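PDB 3UZO: branched-chain-amino-acid aminotransferase from Deinococcus radiodurans, which probably catalyses the pyridoxal-phosphate-dependent transfer of the amino group from leucine, isoleucine or valine to 2-oxoglutarate, giving glutamate and the matching branched-chain 2-oxo acid. Local coordinates for residues Q73-G78 and A99-S104; R145-G150 and I164-C169. All coordinates share one frame; numbering follows the deposited sequence.

Interaction 1: Q73-G78 and A99-S104; sequences QQCFEG and ARMRMS. With PLP (pyridoxal-5'-phosphate), chain C.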
# COMPACT_ATOMS: atom_id res chain seq x y z
N GLN A 73 -1.86 -5.97 2.39
CA GLN A 73 -0.95 -7.05 2.78
C GLN A 73 -0.74 -7.91 1.56
O GLN A 73 -1.44 -8.90 1.33
CB GLN A 73 -1.53 -7.87 3.93
CG GLN A 73 -0.56 -8.95 4.42
CD GLN A 73 -0.97 -9.56 5.74
OE1 GLN A 73 -2.12 -9.98 5.91
NE2 GLN A 73 -0.03 -9.61 6.68
N GLN A 74 0.25 -7.52 0.77
CA GLN A 74 0.55 -8.18 -0.49
C GLN A 74 1.97 -7.81 -0.89
O GLN A 74 2.45 -6.73 -0.54
CB GLN A 74 -0.42 -7.65 -1.54
CG GLN A 74 -0.25 -6.13 -1.74
CD GLN A 74 -1.31 -5.49 -2.62
OE1 GLN A 74 -0.99 -4.76 -3.56
NE2 GLN A 74 -2.58 -5.76 -2.32
N CYS A 75 2.65 -8.69 -1.61
CA CYS A 75 3.99 -8.41 -2.09
C CYS A 75 4.18 -9.25 -3.33
O CYS A 75 3.45 -10.22 -3.55
CB CYS A 75 5.04 -8.74 -1.02
SG CYS A 75 5.37 -10.50 -0.77
N PHE A 76 5.14 -8.88 -4.16
CA PHE A 76 5.35 -9.63 -5.37
C PHE A 76 6.77 -9.55 -5.88
O PHE A 76 7.58 -8.76 -5.39
CB PHE A 76 4.38 -9.15 -6.46
CG PHE A 76 4.72 -7.78 -7.02
CD1 PHE A 76 5.42 -7.66 -8.21
CD2 PHE A 76 4.32 -6.63 -6.36
CE1 PHE A 76 5.73 -6.40 -8.74
CE2 PHE A 76 4.62 -5.36 -6.88
CZ PHE A 76 5.32 -5.25 -8.06
N GLU A 77 7.06 -10.39 -6.86
CA GLU A 77 8.36 -10.42 -7.48
C GLU A 77 8.19 -10.35 -8.98
O GLU A 77 7.07 -10.41 -9.50
CB GLU A 77 9.11 -11.70 -7.11
CG GLU A 77 9.96 -11.57 -5.85
CD GLU A 77 10.99 -10.46 -5.96
OE1 GLU A 77 11.57 -10.29 -7.05
OE2 GLU A 77 11.24 -9.77 -4.95
N GLY A 78 9.31 -10.24 -9.68
CA GLY A 78 9.29 -10.18 -11.12
C GLY A 78 10.61 -10.69 -11.64
O GLY A 78 11.66 -10.19 -11.26
N ALA A 99 14.96 -14.68 -2.13
CA ALA A 99 15.46 -14.04 -0.91
C ALA A 99 14.78 -12.69 -0.70
O ALA A 99 14.39 -12.35 0.43
CB ALA A 99 16.97 -13.86 -1.02
N ARG A 100 14.62 -11.93 -1.77
CA ARG A 100 13.99 -10.63 -1.63
C ARG A 100 12.53 -10.75 -1.23
O ARG A 100 12.03 -9.94 -0.44
CB ARG A 100 14.10 -9.81 -2.92
CG ARG A 100 13.63 -8.37 -2.75
CD ARG A 100 13.98 -7.51 -3.94
NE ARG A 100 13.26 -7.92 -5.14
CZ ARG A 100 13.49 -7.41 -6.35
NH1 ARG A 100 14.42 -6.47 -6.50
NH2 ARG A 100 12.79 -7.83 -7.39
N MET A 101 11.83 -11.74 -1.76
CA MET A 101 10.42 -11.87 -1.41
C MET A 101 10.30 -12.28 0.04
O MET A 101 9.29 -12.00 0.68
CB MET A 101 9.71 -12.89 -2.30
CG MET A 101 8.20 -12.72 -2.25
SD MET A 101 7.34 -13.75 -3.45
CE MET A 101 7.31 -15.26 -2.55
N ARG A 102 11.33 -12.93 0.57
CA ARG A 102 11.35 -13.33 1.97
C ARG A 102 11.40 -12.06 2.81
O ARG A 102 10.77 -11.95 3.87
CB ARG A 102 12.58 -14.20 2.25
CG ARG A 102 12.32 -15.35 3.20
CD ARG A 102 12.80 -16.65 2.60
NE ARG A 102 14.22 -16.60 2.24
CZ ARG A 102 14.71 -17.16 1.14
NH1 ARG A 102 13.90 -17.79 0.30
NH2 ARG A 102 16.01 -17.08 0.87
N MET A 103 12.16 -11.08 2.33
CA MET A 103 12.27 -9.81 3.05
C MET A 103 10.97 -9.02 2.93
O MET A 103 10.55 -8.39 3.90
CB MET A 103 13.46 -9.00 2.54
CG MET A 103 14.81 -9.57 2.97
SD MET A 103 14.84 -10.08 4.73
CE MET A 103 15.42 -8.55 5.54
N SER A 104 10.34 -9.06 1.76
CA SER A 104 9.07 -8.35 1.59
C SER A 104 8.03 -8.98 2.51
O SER A 104 7.29 -8.27 3.20
CB SER A 104 8.58 -8.45 0.13
OG SER A 104 9.42 -7.73 -0.75
N1 PLP C . 12.49 -0.23 -8.44
C2 PLP C . 11.13 -0.54 -8.37
C2A PLP C . 10.19 0.46 -7.70
C3 PLP C . 10.69 -1.80 -8.94
O3 PLP C . 9.39 -2.13 -8.90
C4 PLP C . 11.66 -2.69 -9.55
C4A PLP C . 11.12 -4.06 -10.14
C5 PLP C . 13.07 -2.29 -9.58
C6 PLP C . 13.46 -1.07 -9.02
C5A PLP C . 14.17 -3.09 -10.17
O4P PLP C . 14.40 -4.30 -9.50
P PLP C . 14.74 -5.63 -10.32
O1P PLP C . 13.63 -6.01 -11.25
O2P PLP C . 14.95 -6.66 -9.18
O3P PLP C . 16.08 -5.38 -10.94
O HOH W 1 9.17 -9.25 -2.90
O HOH W 2 11.31 -7.63 -10.40
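Glu77 and Arg100 form a side-on, two-pronged salt bridge between strand 74-83 and helix 94-107. The short arm joins Arg100 NE to Glu77 OE2 at 2.7 Å; it is nearly straight (176°), lies in the guanidinium plane and uses the syn lone pair of the oxygen. In the second arm Arg100 NH2 reaches Glu77 OE1 at 2.8 Å, also from the syn side but tilted a little out of both planes. Carboxylate and guanidinium are close to coplanar, 26° apart. A bend at chi3 (67°) in an otherwise extended Arg100 side chain sets NE for this grip.

The adjoining NH1/NH2 edge serves the cofactor, NH2 taking part in both grips. Arg100 NH1 donates to PLP O2P at 2.7 Å, while NH2 adds a weak bond to that oxygen, so the flat group sits between a carboxylate and a phosphate. Its positive charge probably offsets both, and the two-pronged grip of Glu77, a second-shell residue, would limit rotation of the guanidinium. Class-IV aminotransferases hold PLP between two domains; here strand 74-83 and the helix belong to the part built round the antiparallel sheet, and Arg100 reaches out of it to the phosphate. Ser265, Ile266, Thr267 and Thr304 are among the other residues hydrogen-bonded to PLP.

Two waters extend the polar network. One donates to Glu77 OE2 at 3.0 Å and to Phe76 O and also meets Ser104 OG, which is hydrogen-bonded to Lys202 N; the other donates to Gly78 O and, at 3.0 Å, to PLP O1P.

Apolar contacts join the same strand and helix beside the ion pair. Cys75 CB meets Ser104 CB at 3.7 Å, and Cys75 SG touches Met101 CG at 3.9 Å. Glu77 CG passes Met101 CB, with Phe118 of helix 115-128 touching both residues.

Interaction 2: R145-G150 and I164-C169; sequences RPFVIG and IFSVFC. With GLU (glutamic acid), chain D.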
# COMPACT_ATOMS: atom_id res chain seq x y z
N ARG A 145 5.50 -13.73 -12.56
CA ARG A 145 4.97 -12.88 -11.51
C ARG A 145 4.54 -13.65 -10.26
O ARG A 145 3.38 -14.06 -10.13
CB ARG A 145 3.78 -12.06 -12.04
CG ARG A 145 2.98 -11.31 -10.98
CD ARG A 145 3.88 -10.43 -10.10
NE ARG A 145 4.59 -9.42 -10.87
CZ ARG A 145 4.05 -8.28 -11.29
NH1 ARG A 145 2.79 -7.99 -11.00
NH2 ARG A 145 4.78 -7.41 -11.98
N PRO A 146 5.50 -13.90 -9.35
CA PRO A 146 5.20 -14.61 -8.10
C PRO A 146 4.60 -13.56 -7.18
O PRO A 146 5.02 -12.39 -7.23
CB PRO A 146 6.58 -15.05 -7.60
CG PRO A 146 7.48 -14.95 -8.82
CD PRO A 146 6.95 -13.75 -9.53
N PHE A 147 3.63 -13.93 -6.36
CA PHE A 147 3.05 -12.98 -5.43
C PHE A 147 2.42 -13.68 -4.24
O PHE A 147 2.05 -14.85 -4.33
CB PHE A 147 2.04 -12.05 -6.13
CG PHE A 147 0.79 -12.73 -6.61
CD1 PHE A 147 -0.37 -12.71 -5.85
CD2 PHE A 147 0.75 -13.34 -7.87
CE1 PHE A 147 -1.56 -13.28 -6.32
CE2 PHE A 147 -0.43 -13.91 -8.35
CZ PHE A 147 -1.58 -13.88 -7.58
N VAL A 148 2.35 -12.96 -3.13
CA VAL A 148 1.78 -13.47 -1.89
C VAL A 148 0.77 -12.45 -1.39
O VAL A 148 1.04 -11.25 -1.35
CB VAL A 148 2.87 -13.67 -0.80
CG1 VAL A 148 2.25 -14.20 0.49
CG2 VAL A 148 3.95 -14.63 -1.32
N ILE A 149 -0.41 -12.94 -1.01
CA ILE A 149 -1.48 -12.08 -0.53
C ILE A 149 -2.13 -12.68 0.71
O ILE A 149 -2.26 -13.90 0.81
CB ILE A 149 -2.59 -11.91 -1.60
CG1 ILE A 149 -3.03 -13.28 -2.13
CG2 ILE A 149 -2.07 -11.04 -2.75
CD1 ILE A 149 -4.18 -13.25 -3.11
N GLY A 150 -2.53 -11.81 1.63
CA GLY A 150 -3.21 -12.25 2.84
C GLY A 150 -4.68 -12.47 2.52
O GLY A 150 -5.31 -11.61 1.89
N ILE A 164 -2.06 -16.80 0.27
CA ILE A 164 -1.95 -17.49 -1.00
C ILE A 164 -0.64 -17.07 -1.65
O ILE A 164 -0.22 -15.91 -1.56
CB ILE A 164 -3.12 -17.13 -1.95
CG1 ILE A 164 -4.38 -17.90 -1.54
CG2 ILE A 164 -2.72 -17.42 -3.39
CD1 ILE A 164 -5.59 -17.61 -2.43
N PHE A 165 0.04 -18.03 -2.26
CA PHE A 165 1.28 -17.77 -2.99
C PHE A 165 0.98 -18.28 -4.38
O PHE A 165 0.56 -19.43 -4.55
CB PHE A 165 2.46 -18.56 -2.42
CG PHE A 165 3.65 -18.62 -3.35
CD1 PHE A 165 4.18 -17.45 -3.90
CD2 PHE A 165 4.26 -19.83 -3.65
CE1 PHE A 165 5.30 -17.49 -4.73
CE2 PHE A 165 5.39 -19.89 -4.48
CZ PHE A 165 5.91 -18.71 -5.02
N SER A 166 1.19 -17.44 -5.38
CA SER A 166 0.91 -17.85 -6.75
C SER A 166 1.95 -17.32 -7.71
O SER A 166 2.61 -16.31 -7.44
CB SER A 166 -0.49 -17.34 -7.15
OG SER A 166 -0.83 -17.71 -8.47
N VAL A 167 2.12 -18.02 -8.82
CA VAL A 167 3.06 -17.59 -9.85
C VAL A 167 2.43 -17.81 -11.22
O VAL A 167 2.06 -18.94 -11.56
CB VAL A 167 4.40 -18.39 -9.84
CG1 VAL A 167 5.37 -17.77 -10.87
CG2 VAL A 167 5.04 -18.35 -8.46
N PHE A 168 2.26 -16.73 -11.98
CA PHE A 168 1.74 -16.86 -13.34
C PHE A 168 2.78 -16.21 -14.24
O PHE A 168 3.66 -15.48 -13.77
CB PHE A 168 0.35 -16.21 -13.50
CG PHE A 168 0.32 -14.71 -13.35
CD1 PHE A 168 0.62 -13.87 -14.43
CD2 PHE A 168 -0.08 -14.13 -12.14
CE1 PHE A 168 0.51 -12.48 -14.31
CE2 PHE A 168 -0.18 -12.73 -12.01
CZ PHE A 168 0.11 -11.91 -13.10
N CYS A 169 2.72 -16.52 -15.53
CA CYS A 169 3.69 -15.97 -16.46
C CYS A 169 3.00 -15.29 -17.63
O CYS A 169 1.84 -15.57 -17.92
CB CYS A 169 4.64 -17.06 -16.96
SG CYS A 169 3.86 -18.35 -17.96
N GLU D . 7.16 -5.13 -11.09
CA GLU D . 7.15 -4.02 -12.08
C GLU D . 5.75 -3.81 -12.61
O GLU D . 5.48 -2.71 -13.14
CB GLU D . 8.08 -4.33 -13.25
CG GLU D . 9.53 -4.01 -12.97
CD GLU D . 10.38 -4.12 -14.22
OE1 GLU D . 9.92 -3.68 -15.29
OE2 GLU D . 11.51 -4.65 -14.11
OXT GLU D . 4.95 -4.75 -12.49
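Ser166 O is gripped from the neighbouring strand by two groups: Phe147 N donates to it at 2.8 Å, and Pro146 CA makes a CA-H...O contact at 3.2 Å. The return bond runs from Ser166 N to Phe147 O, closing one of three antiparallel hydrogen-bonded pairs. In the pair Arg145-Phe168 the bond from Arg145 N to Phe168 O is short, at 2.8 Å, whereas its return from Phe168 N is weak; in the Ile149-Ile164 pair neither bond is weak. These strands, 141-151 and 162-172, form a beta hairpin within the antiparallel sheet.

Aromatic side chains pack on the face that carries Arg145, Phe147 and Phe168. Arg145 CB stands over the Phe168 ring, 4.0 Å from its centroid and 16° off the normal, in a CH-pi contact displaced toward the rim. The Phe147 and Phe168 side chains run at about a right angle and meet edge to edge, CE2 to CD2 at 3.8 Å; CE2 of Phe147 also rests on Ser166 CB. With chi1 at 67°, Phe147 CG lies between its backbone N and carbonyl carbon. On the opposite face, with Val148, Pro146 CB packs on Val167 CG2 at 3.7 Å and meets the edge of the Phe165 ring; helix 115-128 packs on this face.

Beyond the ring Arg145 bends away at chi2 and chi3, and its NH2 donates to OXT of the bound glutamate at 2.7 Å; NH2 is also hydrogen-bonded to Tyr143 OH. The CH-pi contact probably steadies the aliphatic half of the side chain, and the guanidinium would complement the charge of the alpha-carboxylate, consistent with a role in substrate orientation.

Strands 74-83 and 141-151 are neighbours in one antiparallel sheet, so interactions 1 and 2, centred about 9 Å apart, share a backbone seam. Glu77 N lies 2.9 Å from Pro146 O, and Val148 N is 3.0 Å from Cys75 O, both probably hydrogen-bonded. Phe76 CD1 packs on Arg145 NE at 3.3 Å, and NE also makes a weak hydrogen bond to Glu77 O, tying the substrate arginine to the residue that holds the cofactor arginine. Interaction 1 reaches the PLP phosphate through Arg100, interaction 2 the glutamate through Arg145. Each arginine side chain lies about 7 Å from the other's ligand. Tyr71 OH and Val157 N of the second subunit also hydrogen-bond to the glutamate.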